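Signal transduction protein TRAP (Staphylococcus aureus, PDB 4AE5) probably acts as a phosphorylation-dependent signal transduction protein that activates the agr system and RNAIII synthesis, raising the expression of staphylococcal toxins and biofilm genes. Local coordinates at residues A[12-17]-A[26-31]; A[16-21]-A[62-67]; A[37-40]-A[45-48]; A[105-108]-A[113-116]. All coordinates share one frame; numbering follows the deposited sequence. Where two conformers were deposited one is given.

Contact 1: residues A[12-17]-A[26-31]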
loop_
_atom_site.group_PDB
_atom_site.type_symbol
_atom_site.label_atom_id
_atom_site.label_comp_id
_atom_site.label_asym_id
_atom_site.label_seq_id
_atom_site.Cartn_x
_atom_site.Cartn_y
_atom_site.Cartn_z
ATOM N N GLY A 12 4.693 11.833 -16.601
ATOM C CA GLY A 12 4.932 13.300 -16.731
ATOM C C GLY A 12 3.955 14.105 -15.907
ATOM O O GLY A 12 4.390 15.002 -15.172
ATOM N N PHE A 13 2.654 13.791 -16.001
ATOM C CA PHE A 13 1.638 14.401 -15.098
ATOM C C PHE A 13 1.961 14.364 -13.575
ATOM O O PHE A 13 1.947 15.415 -12.854
ATOM C CB PHE A 13 0.245 13.829 -15.377
ATOM C CG PHE A 13 -0.860 14.561 -14.673
ATOM C CD1 PHE A 13 -1.317 15.775 -15.136
ATOM C CD2 PHE A 13 -1.410 14.035 -13.502
ATOM C CE1 PHE A 13 -2.305 16.479 -14.450
ATOM C CE2 PHE A 13 -2.422 14.716 -12.826
ATOM C CZ PHE A 13 -2.858 15.948 -13.285
ATOM N N LEU A 14 2.293 13.167 -13.081
ATOM C CA LEU A 14 2.604 13.041 -11.683
ATOM C C LEU A 14 3.936 13.654 -11.309
ATOM O O LEU A 14 4.082 14.140 -10.157
ATOM C CB LEU A 14 2.500 11.572 -11.212
ATOM C CG LEU A 14 1.202 10.822 -11.423
ATOM C CD1 LEU A 14 1.287 9.465 -10.681
ATOM C CD2 LEU A 14 0.003 11.647 -10.999
ATOM N N HIS A 15 4.933 13.573 -12.208
ATOM C CA HIS A 15 6.269 14.127 -11.915
ATOM C C HIS A 15 6.225 15.669 -11.824
ATOM O O HIS A 15 6.914 16.275 -10.999
ATOM C CB HIS A 15 7.270 13.669 -12.960
ATOM C CG HIS A 15 8.670 14.071 -12.633
ATOM N ND1 HIS A 15 9.257 15.157 -13.153
ATOM C CD2 HIS A 15 9.561 13.525 -11.739
ATOM C CE1 HIS A 15 10.498 15.274 -12.679
ATOM N NE2 HIS A 15 10.696 14.275 -11.802
ATOM N N GLN A 16 5.360 16.293 -12.618
ATOM C CA GLN A 16 5.113 17.747 -12.462
ATOM C C GLN A 16 4.581 18.085 -11.028
ATOM O O GLN A 16 5.007 19.071 -10.400
ATOM C CB GLN A 16 4.128 18.248 -13.547
ATOM C CG GLN A 16 3.975 19.779 -13.560
ATOM C CD GLN A 16 5.241 20.383 -14.071
ATOM O OE1 GLN A 16 5.668 20.072 -15.184
ATOM N NE2 GLN A 16 5.891 21.197 -13.254
ATOM N N ILE A 17 3.653 17.266 -10.495
ATOM C CA ILE A 17 3.185 17.487 -9.099
ATOM C C ILE A 17 4.348 17.373 -8.156
ATOM O O ILE A 17 4.539 18.223 -7.280
ATOM C CB ILE A 17 1.960 16.605 -8.694
ATOM C CG1 ILE A 17 0.735 16.963 -9.577
ATOM C CG2 ILE A 17 1.680 16.704 -7.179
ATOM C CD1 ILE A 17 -0.468 16.046 -9.363
ATOM N N LEU A 26 6.741 13.259 -1.479
ATOM C CA LEU A 26 5.941 12.472 -2.403
ATOM C C LEU A 26 6.811 11.345 -2.966
ATOM O O LEU A 26 7.988 11.551 -3.237
ATOM C CB LEU A 26 5.386 13.389 -3.511
ATOM C CG LEU A 26 4.296 14.409 -3.167
ATOM C CD1 LEU A 26 4.366 15.622 -4.067
ATOM C CD2 LEU A 26 2.905 13.802 -3.360
ATOM N N PHE A 27 6.227 10.147 -3.082
ATOM C CA PHE A 27 6.954 8.938 -3.587
ATOM C C PHE A 27 6.273 8.490 -4.902
ATOM O O PHE A 27 5.077 8.152 -4.943
ATOM C CB PHE A 27 6.931 7.855 -2.501
ATOM C CG PHE A 27 7.655 8.291 -1.225
ATOM C CD1 PHE A 27 9.044 8.196 -1.142
ATOM C CD2 PHE A 27 6.962 8.863 -0.175
ATOM C CE1 PHE A 27 9.738 8.602 0.016
ATOM C CE2 PHE A 27 7.647 9.293 0.993
ATOM C CZ PHE A 27 9.026 9.150 1.085
ATOM N N GLN A 28 7.018 8.517 -5.975
ATOM C CA GLN A 28 6.414 8.216 -7.298
ATOM C C GLN A 28 6.989 6.909 -7.849
ATOM O O GLN A 28 8.210 6.650 -7.672
ATOM C CB GLN A 28 6.737 9.363 -8.300
ATOM C CG GLN A 28 6.115 9.045 -9.661
ATOM C CD GLN A 28 6.297 10.131 -10.718
ATOM O OE1 GLN A 28 7.153 11.026 -10.589
ATOM N NE2 GLN A 28 5.534 9.981 -11.818
ATOM N N PHE A 29 6.129 6.049 -8.441
ATOM C CA PHE A 29 6.563 4.769 -8.986
ATOM C C PHE A 29 5.863 4.401 -10.267
ATOM O O PHE A 29 4.815 4.958 -10.571
ATOM C CB PHE A 29 6.268 3.610 -8.009
ATOM C CG PHE A 29 6.835 3.842 -6.641
ATOM C CD1 PHE A 29 6.136 4.627 -5.706
ATOM C CD2 PHE A 29 8.035 3.278 -6.282
ATOM C CE1 PHE A 29 6.671 4.895 -4.445
ATOM C CE2 PHE A 29 8.566 3.506 -4.995
ATOM C CZ PHE A 29 7.898 4.348 -4.091
ATOM N N SER A 30 6.472 3.435 -10.985
ATOM C CA SER A 30 5.933 2.904 -12.261
ATOM C C SER A 30 5.204 1.578 -12.017
ATOM O O SER A 30 5.785 0.667 -11.382
ATOM C CB SER A 30 7.047 2.753 -13.316
ATOM O OG SER A 30 6.407 2.458 -14.557
ATOM N N ALA A 31 3.923 1.510 -12.409
ATOM C CA ALA A 31 3.119 0.276 -12.302
ATOM C C ALA A 31 2.937 -0.165 -13.738
ATOM O O ALA A 31 3.283 0.584 -14.663
ATOM C CB ALA A 31 1.741 0.511 -11.592
#
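Gln-28 meets Leu-14 and His-15 through its carboxamide, which lies against helix 11-20 and makes van der Waals contact across the two segments. The amide nitrogen NE2 of Gln-28 rests 3.5 Å from CB of Leu-14. Its other end faces His-15, where OE1 of Gln-28 approaches the backbone CA at 3.5 Å and, at the ring edge, CD2 of His-15 at 3.7 Å. Amide and imidazole are nearly coplanar, their planes 26° apart, although the two side chains cross at about a right angle; OE1 thus faces the rim of the ring rather than its face. This reach depends on a fully stretched chain: CG of Gln-28 stands anti to the backbone N (chi1 180°) and the next torsion is also extended (chi2 177°).

The second kind of contact is apolar and looser. CG2 of Ile-17 and CD1 of Leu-26 approach to 4.3 Å, further along the helix, while Leu-14 and Leu-26 both continue onto Ile-37 of strand 35-41.

The polar bonds of the glutamine are made just outside the two segments. NE2 of Gln-28 is hydrogen-bonded to Ser-35 OG and to the carbonyl oxygen of Tyr-11, in the first turn of the helix. These two bonds hold the amide in rotation, with NE2 on the Leu-14 side and OE1 turned to His-15. The chemistry implies that a buried polar group fastens the helix start to strands 27-30 and 35-41, with aliphatic packing filling in beside it.

Contact 2: residues A[16-21]-A[62-67]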
loop_
_atom_site.group_PDB
_atom_site.type_symbol
_atom_site.label_atom_id
_atom_site.label_comp_id
_atom_site.label_asym_id
_atom_site.label_seq_id
_atom_site.Cartn_x
_atom_site.Cartn_y
_atom_site.Cartn_z
ATOM N N GLN A 16 5.360 16.293 -12.618
ATOM C CA GLN A 16 5.113 17.747 -12.462
ATOM C C GLN A 16 4.581 18.085 -11.028
ATOM O O GLN A 16 5.007 19.071 -10.400
ATOM C CB GLN A 16 4.128 18.248 -13.547
ATOM C CG GLN A 16 3.975 19.779 -13.560
ATOM C CD GLN A 16 5.241 20.383 -14.071
ATOM O OE1 GLN A 16 5.668 20.072 -15.184
ATOM N NE2 GLN A 16 5.891 21.197 -13.254
ATOM N N ILE A 17 3.653 17.266 -10.495
ATOM C CA ILE A 17 3.185 17.487 -9.099
ATOM C C ILE A 17 4.348 17.373 -8.156
ATOM O O ILE A 17 4.539 18.223 -7.280
ATOM C CB ILE A 17 1.960 16.605 -8.694
ATOM C CG1 ILE A 17 0.735 16.963 -9.577
ATOM C CG2 ILE A 17 1.680 16.704 -7.179
ATOM C CD1 ILE A 17 -0.468 16.046 -9.363
ATOM N N LYS A 18 5.179 16.358 -8.365
ATOM C CA LYS A 18 6.328 16.171 -7.512
ATOM C C LYS A 18 7.236 17.411 -7.406
ATOM O O LYS A 18 7.613 17.878 -6.296
ATOM C CB LYS A 18 7.123 14.979 -8.007
ATOM C CG LYS A 18 7.833 14.260 -6.896
ATOM C CD LYS A 18 8.474 13.016 -7.452
ATOM C CE LYS A 18 9.980 13.135 -7.352
ATOM N NZ LYS A 18 10.424 13.095 -5.939
ATOM N N ILE A 19 7.578 17.930 -8.562
ATOM C CA ILE A 19 8.573 19.007 -8.653
ATOM C C ILE A 19 7.985 20.387 -8.306
ATOM O O ILE A 19 8.708 21.275 -7.839
ATOM C CB ILE A 19 9.266 19.011 -10.026
ATOM C CG1 ILE A 19 9.936 17.666 -10.308
ATOM C CG2 ILE A 19 10.314 20.114 -10.123
ATOM C CD1 ILE A 19 11.202 17.441 -9.503
ATOM N N ASN A 20 6.691 20.551 -8.529
ATOM C CA ASN A 20 5.959 21.729 -8.054
ATOM C C ASN A 20 5.832 21.829 -6.551
ATOM O O ASN A 20 5.609 22.922 -6.039
ATOM C CB ASN A 20 4.539 21.833 -8.678
ATOM C CG ASN A 20 4.572 22.148 -10.166
ATOM O OD1 ASN A 20 3.508 22.311 -10.804
ATOM N ND2 ASN A 20 5.765 22.225 -10.736
ATOM N N ASN A 21 6.000 20.725 -5.829
ATOM C CA ASN A 21 5.688 20.704 -4.382
ATOM C C ASN A 21 6.839 20.126 -3.594
ATOM O O ASN A 21 6.690 19.079 -2.965
ATOM C CB ASN A 21 4.410 19.887 -4.145
ATOM C CG ASN A 21 3.179 20.537 -4.750
ATOM O OD1 ASN A 21 2.612 20.081 -5.782
ATOM N ND2 ASN A 21 2.776 21.623 -4.151
ATOM N N PHE A 62 9.041 4.916 4.027
ATOM C CA PHE A 62 9.041 4.804 2.559
ATOM C C PHE A 62 10.370 5.215 1.935
ATOM O O PHE A 62 11.093 6.036 2.492
ATOM C CB PHE A 62 7.945 5.730 1.968
ATOM C CG PHE A 62 6.576 5.348 2.325
ATOM C CD1 PHE A 62 6.170 4.029 2.199
ATOM C CD2 PHE A 62 5.662 6.315 2.781
ATOM C CE1 PHE A 62 4.882 3.630 2.532
ATOM C CE2 PHE A 62 4.383 5.912 3.128
ATOM C CZ PHE A 62 3.974 4.580 2.979
ATOM N N SER A 63 10.697 4.679 0.761
ATOM C CA SER A 63 11.828 5.132 0.011
ATOM C C SER A 63 11.521 5.048 -1.505
ATOM O O SER A 63 10.937 4.047 -1.988
ATOM C CB SER A 63 13.030 4.228 0.286
ATOM O OG SER A 63 14.060 4.429 -0.626
ATOM N N GLU A 64 11.904 6.069 -2.268
ATOM C CA GLU A 64 11.773 5.955 -3.705
ATOM C C GLU A 64 12.546 4.825 -4.405
ATOM O O GLU A 64 12.289 4.550 -5.582
ATOM C CB GLU A 64 12.020 7.312 -4.392
ATOM C CG GLU A 64 10.783 8.197 -4.256
ATOM C CD GLU A 64 10.703 9.365 -5.225
ATOM O OE1 GLU A 64 11.679 10.175 -5.240
ATOM O OE2 GLU A 64 9.632 9.520 -5.882
ATOM N N HIS A 65 13.478 4.156 -3.718
ATOM C CA HIS A 65 14.269 3.074 -4.341
ATOM C C HIS A 65 13.772 1.684 -3.998
ATOM O O HIS A 65 14.389 0.705 -4.378
ATOM C CB HIS A 65 15.758 3.159 -3.925
ATOM C CG HIS A 65 16.369 4.534 -4.116
ATOM N ND1 HIS A 65 16.261 5.223 -5.271
ATOM C CD2 HIS A 65 17.093 5.346 -3.237
ATOM C CE1 HIS A 65 16.881 6.416 -5.144
ATOM N NE2 HIS A 65 17.402 6.488 -3.905
ATOM N N HIS A 66 12.709 1.603 -3.201
ATOM C CA HIS A 66 12.104 0.290 -2.856
ATOM C C HIS A 66 11.057 -0.223 -3.856
ATOM O O HIS A 66 10.401 0.581 -4.594
ATOM C CB HIS A 66 11.486 0.315 -1.449
ATOM C CG HIS A 66 12.486 0.540 -0.284
ATOM N ND1 HIS A 66 13.843 0.566 -0.442
ATOM C CD2 HIS A 66 12.245 0.807 1.048
ATOM C CE1 HIS A 66 14.437 0.752 0.779
ATOM N NE2 HIS A 66 13.444 0.909 1.682
ATOM N N PHE A 67 10.815 -1.529 -3.857
ATOM C CA PHE A 67 9.690 -2.127 -4.626
ATOM C C PHE A 67 8.509 -2.170 -3.659
ATOM O O PHE A 67 8.676 -2.455 -2.478
ATOM C CB PHE A 67 10.035 -3.562 -4.987
ATOM C CG PHE A 67 8.882 -4.368 -5.520
ATOM C CD1 PHE A 67 8.643 -4.370 -6.906
ATOM C CD2 PHE A 67 8.057 -5.146 -4.669
ATOM C CE1 PHE A 67 7.587 -5.112 -7.424
ATOM C CE2 PHE A 67 6.977 -5.865 -5.189
ATOM C CZ PHE A 67 6.751 -5.846 -6.568
#
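Lys-18 and Glu-64 form a salt bridge between helix 11-20 and a type I beta turn, Ser-63 to His-66, in the loop leading to strand 67-73 of the beta barrel. The two side chains come from opposite directions, between backbones well apart: the nearest CA atoms, those of Lys-18 and Glu-64, are separated by 12.2 Å. Glu-64 covers its share with a chain extended beyond CG. Lys-18 touches Gln-28 and Ile-37 on its way, bends at its third torsion (chi3 115°) and again at the fourth, and so brings the ammonium group round to the carboxylate.

Lys-18 NZ lies 3.3 Å from Glu-64 OE1, a long hydrogen bond within the salt bridge. It meets OE1 on the syn side, 26° out of the carboxylate plane, and stays 3.7 Å from OE2 of Glu-64. OE2 has a firmer partner in the backbone N of Gln-28, so strand 27-30 positions the carboxylate and the lysine adds a charge at its other oxygen. That second grip probably stabilises the ionised acid at this partly exposed site.

The turn is braced from within. Ser-63 OG accepts from the backbone N of His-65 at 3.2 Å with an angle of 167°, an ST turn, while the carbonyl oxygen of Ser-63 receives the N-H of His-66. His-66 is probably a phosphorylation site, as in related proteins; it carries no phosphate here. One face of its imidazole is covered by Ser-63 CB, which sits 3.5 Å above the ring plane of His-66, over the centre.

Contact 3: residues A[37-40]-A[45-48]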
loop_
_atom_site.group_PDB
_atom_site.type_symbol
_atom_site.label_atom_id
_atom_site.label_comp_id
_atom_site.label_asym_id
_atom_site.label_seq_id
_atom_site.Cartn_x
_atom_site.Cartn_y
_atom_site.Cartn_z
ATOM N N ILE A 37 1.590 8.031 -7.593
ATOM C CA ILE A 37 2.283 8.845 -6.603
ATOM C C ILE A 37 1.513 8.852 -5.237
ATOM O O ILE A 37 0.248 8.828 -5.221
ATOM C CB ILE A 37 2.581 10.260 -7.169
ATOM C CG1 ILE A 37 3.683 10.985 -6.355
ATOM C CG2 ILE A 37 1.311 11.108 -7.173
ATOM C CD1 ILE A 37 4.222 12.208 -7.075
ATOM N N PHE A 38 2.257 8.903 -4.119
ATOM C CA PHE A 38 1.578 9.013 -2.771
ATOM C C PHE A 38 2.378 9.843 -1.760
ATOM O O PHE A 38 3.605 10.022 -1.935
ATOM C CB PHE A 38 1.194 7.630 -2.198
ATOM C CG PHE A 38 2.366 6.689 -1.947
ATOM C CD1 PHE A 38 3.104 6.758 -0.755
ATOM C CD2 PHE A 38 2.725 5.699 -2.887
ATOM C CE1 PHE A 38 4.215 5.898 -0.529
ATOM C CE2 PHE A 38 3.803 4.837 -2.663
ATOM C CZ PHE A 38 4.556 4.924 -1.501
ATOM N N GLU A 39 1.677 10.333 -0.730
ATOM C CA GLU A 39 2.304 10.971 0.401
ATOM C C GLU A 39 1.531 10.556 1.601
ATOM O O GLU A 39 0.352 10.319 1.517
ATOM C CB GLU A 39 2.350 12.530 0.300
ATOM C CG GLU A 39 1.003 13.195 0.114
ATOM C CD GLU A 39 1.095 14.727 0.140
ATOM O OE1 GLU A 39 2.078 15.292 0.631
ATOM O OE2 GLU A 39 0.211 15.370 -0.376
ATOM N N GLU A 40 2.203 10.511 2.731
ATOM C CA GLU A 40 1.582 10.156 3.988
ATOM C C GLU A 40 1.768 11.340 4.939
ATOM O O GLU A 40 2.915 11.742 5.228
ATOM C CB GLU A 40 2.364 8.962 4.529
ATOM C CG GLU A 40 1.937 8.430 5.884
ATOM C CD GLU A 40 2.618 7.061 6.088
ATOM O OE1 GLU A 40 3.836 6.956 6.400
ATOM O OE2 GLU A 40 1.950 6.100 5.820
ATOM N N THR A 45 -2.836 17.451 1.927
ATOM C CA THR A 45 -2.153 16.861 0.760
ATOM C C THR A 45 -2.118 17.885 -0.409
ATOM O O THR A 45 -2.981 18.794 -0.502
ATOM C CB THR A 45 -2.824 15.540 0.276
ATOM O OG1 THR A 45 -2.098 15.061 -0.858
ATOM C CG2 THR A 45 -4.234 15.789 -0.174
ATOM N N VAL A 46 -1.123 17.752 -1.282
ATOM C CA VAL A 46 -1.088 18.529 -2.531
ATOM C C VAL A 46 -1.705 17.803 -3.750
ATOM O O VAL A 46 -1.700 18.325 -4.867
ATOM C CB VAL A 46 0.346 19.016 -2.863
ATOM C CG1 VAL A 46 0.776 20.088 -1.862
ATOM C CG2 VAL A 46 1.333 17.838 -2.915
ATOM N N LEU A 47 -2.248 16.609 -3.533
ATOM C CA LEU A 47 -2.825 15.824 -4.625
ATOM C C LEU A 47 -4.278 16.228 -4.798
ATOM O O LEU A 47 -4.907 16.603 -3.814
ATOM C CB LEU A 47 -2.699 14.348 -4.293
ATOM C CG LEU A 47 -1.251 13.882 -4.172
ATOM C CD1 LEU A 47 -1.214 12.401 -3.791
ATOM C CD2 LEU A 47 -0.551 14.137 -5.504
ATOM N N LYS A 48 -4.810 16.214 -6.024
ATOM C CA LYS A 48 -6.223 16.615 -6.276
ATOM C C LYS A 48 -7.129 15.396 -6.556
ATOM O O LYS A 48 -6.771 14.507 -7.326
ATOM C CB LYS A 48 -6.348 17.662 -7.412
ATOM C CG LYS A 48 -5.283 18.758 -7.373
ATOM C CD LYS A 48 -5.864 20.154 -7.607
ATOM C CE LYS A 48 -6.176 20.470 -9.076
ATOM N NZ LYS A 48 -5.180 21.396 -9.698
#
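Glu-39 reaches Thr-45 and Val-46 because its CG sits between the backbone N and the carbonyl carbon (chi1 57°) and the chain then runs out straight, carrying the carboxylate from strand 35-41 to the loop at 45-48. Thr-45 answers with OG1 anti to its own backbone N, facing the acid.

A single oxygen, Glu-39 OE2, takes both bonds across the contact. The backbone N of Val-46 donates to Glu-39 OE2 at 2.9 Å, with an N-H...O angle of 149° and nearly in line with CD-OE2. Thr-45 OG1 also donates to Glu-39 OE2, but the modelled 2.4 Å is too short to be taken literally. The same hydroxyl accepts from the backbone N of Leu-47 at 3.1 Å and 166°, closing an ST turn that presents both donors to the acid.

Beside the polar cluster, CD2 of Leu-47 packs on CG2 of Ile-37 at 3.9 Å, and Leu-47 continues onto Ile-17 of helix 11-20.

OE1 of Glu-39 is hydrogen-bonded to His-24 ND1, so both oxygens of this buried carboxylate have partners. Such donors are consistent with an ionised acid that pins the loop to the barrel wall.

Contact 4: residues A[105-108]-A[113-116]. With FMT (formic acid), chain E.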
loop_
_atom_site.group_PDB
_atom_site.type_symbol
_atom_site.label_atom_id
_atom_site.label_comp_id
_atom_site.label_asym_id
_atom_site.label_seq_id
_atom_site.Cartn_x
_atom_site.Cartn_y
_atom_site.Cartn_z
ATOM N N LEU A 105 -1.040 -0.943 6.729
ATOM C CA LEU A 105 -2.431 -1.327 6.688
ATOM C C LEU A 105 -3.348 -0.086 6.604
ATOM O O LEU A 105 -3.247 0.845 7.453
ATOM C CB LEU A 105 -2.805 -2.219 7.876
ATOM C CG LEU A 105 -4.261 -2.602 8.020
ATOM C CD1 LEU A 105 -4.606 -3.587 6.879
ATOM C CD2 LEU A 105 -4.500 -3.264 9.417
ATOM N N LEU A 106 -4.195 -0.035 5.582
ATOM C CA LEU A 106 -4.864 1.242 5.168
ATOM C C LEU A 106 -6.368 1.071 5.128
ATOM O O LEU A 106 -6.888 0.171 4.415
ATOM C CB LEU A 106 -4.391 1.691 3.785
ATOM C CG LEU A 106 -2.857 1.858 3.702
ATOM C CD1 LEU A 106 -2.413 2.155 2.252
ATOM C CD2 LEU A 106 -2.400 3.001 4.638
ATOM N N ARG A 107 -7.063 1.882 5.938
ATOM C CA ARG A 107 -8.541 1.876 5.996
ATOM C C ARG A 107 -9.114 2.955 5.058
ATOM O O ARG A 107 -8.830 4.154 5.221
ATOM C CB ARG A 107 -9.051 2.176 7.419
ATOM C CG ARG A 107 -10.588 2.273 7.454
ATOM C CD ARG A 107 -11.079 3.050 8.665
ATOM N NE ARG A 107 -10.836 2.292 9.884
ATOM C CZ ARG A 107 -10.282 2.789 10.988
ATOM N NH1 ARG A 107 -9.926 4.080 11.050
ATOM N NH2 ARG A 107 -10.131 2.021 12.057
ATOM N N PRO A 108 -9.968 2.566 4.118
ATOM C CA PRO A 108 -10.387 3.589 3.149
ATOM C C PRO A 108 -11.304 4.640 3.739
ATOM O O PRO A 108 -12.144 4.320 4.613
ATOM C CB PRO A 108 -11.130 2.789 2.064
ATOM C CG PRO A 108 -11.581 1.517 2.742
ATOM C CD PRO A 108 -10.667 1.271 3.940
ATOM N N THR A 113 -12.995 -1.062 0.327
ATOM C CA THR A 113 -11.835 -1.855 -0.176
ATOM C C THR A 113 -10.638 -1.443 0.649
ATOM O O THR A 113 -10.221 -0.275 0.631
ATOM C CB THR A 113 -11.625 -1.684 -1.700
ATOM O OG1 THR A 113 -12.814 -2.113 -2.360
ATOM C CG2 THR A 113 -10.521 -2.620 -2.257
ATOM N N TYR A 114 -10.125 -2.376 1.420
ATOM C CA TYR A 114 -8.916 -2.110 2.237
ATOM C C TYR A 114 -7.681 -2.196 1.358
ATOM O O TYR A 114 -7.767 -2.725 0.204
ATOM C CB TYR A 114 -8.894 -3.024 3.482
ATOM C CG TYR A 114 -9.698 -2.501 4.709
ATOM C CD1 TYR A 114 -11.088 -2.599 4.753
ATOM C CD2 TYR A 114 -9.051 -2.001 5.839
ATOM C CE1 TYR A 114 -11.823 -2.135 5.835
ATOM C CE2 TYR A 114 -9.778 -1.536 6.963
ATOM C CZ TYR A 114 -11.161 -1.608 6.956
ATOM O OH TYR A 114 -11.906 -1.166 8.056
ATOM N N LYS A 115 -6.576 -1.575 1.828
ATOM C CA LYS A 115 -5.327 -1.631 1.075
ATOM C C LYS A 115 -4.185 -1.974 2.006
ATOM O O LYS A 115 -4.148 -1.553 3.197
ATOM C CB LYS A 115 -5.103 -0.365 0.219
ATOM C CG LYS A 115 -3.910 -0.476 -0.764
ATOM C CD LYS A 115 -4.026 0.534 -1.922
ATOM C CE LYS A 115 -3.788 1.936 -1.445
ATOM N NZ LYS A 115 -3.782 2.878 -2.621
ATOM N N ILE A 116 -3.237 -2.745 1.475
ATOM C CA ILE A 116 -1.988 -3.023 2.191
ATOM C C ILE A 116 -0.846 -2.578 1.228
ATOM O O ILE A 116 -0.911 -2.911 0.038
ATOM C CB ILE A 116 -1.806 -4.505 2.548
ATOM C CG1 ILE A 116 -2.719 -4.824 3.765
ATOM C CG2 ILE A 116 -0.286 -4.803 2.873
ATOM C CD1 ILE A 116 -2.902 -6.339 3.930
HETATM C C FMT E . -1.466 1.605 -5.504
HETATM O O1 FMT E . -1.847 2.146 -4.440
HETATM O O2 FMT E . -2.359 1.487 -6.513
#
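Leu-106 N donates to the carbonyl oxygen of Lys-115 at 2.8 Å, and Lys-115 N returns a bond to Leu-106 O at 3.1 Å, which makes these residues a hydrogen-bonded antiparallel pair. The strand segments diverge modestly from antiparallel, at 158°.

Leu-105 and Ile-116 form the adjoining non-hydrogen-bonded pair. CD1 of Leu-105 touches CG1 of Ile-116 at 3.8 Å, on the face where Leu-105 also packs against Leu-87 and Ile-88 of helix 80-88. On the other face, CD1 of Leu-106 lies 4.0 Å from CE of Lys-115. The lysine chain bends at chi3 (71°) and leads away, placing NZ of Lys-115 2.8 Å from O1 of a formate, probably from the crystallisation liquor, which Tyr-8, Tyr-117 and Arg-160 also bind.

Toward the turn, Pro-108 CD sits over one face of the Tyr-114 ring, 3.9 Å from its centroid and 6° off the normal, a CH-pi contact. Arg-107 runs alongside the same tyrosine, pointing the same way, with CG of Arg-107 3.7 Å from OH of Tyr-114. Glu-84 binds both polar ends, OE1 to the phenol and OE2 to Arg-107 NH2; Glu-54 forms a salt bridge with Arg-107 NH1. Both segments belong to the ABM domain. Strands 100-108 and 114-120, successive in the chain and antiparallel neighbours, form a beta hairpin flanked by strands 51-59 and 67-73 in the closed barrel.

Overall arrangement
Contacts 1, 3 and 4 are buried, and contact 2 lies at the surface. Contacts 1, 2 and 3 cluster on one side of the chain's centre and touch one another, whereas contact 4, whose centre lies about 8 Å from that of the chain, touches none of them. Contacts 1 and 2 share helix 11-20: the first packs it, the second ties it by a charge pair. Their junction is the bond from Gln-28 N to Glu-64 OE2, 2.8 Å. Contacts 1 and 3 use adjacent strands. Chemistry follows position: van der Waals packing round an amide in contact 1, a buried carboxylate bonded to a loop in contact 3, and regular backbone pairing with apolar and CH-pi packing in contact 4.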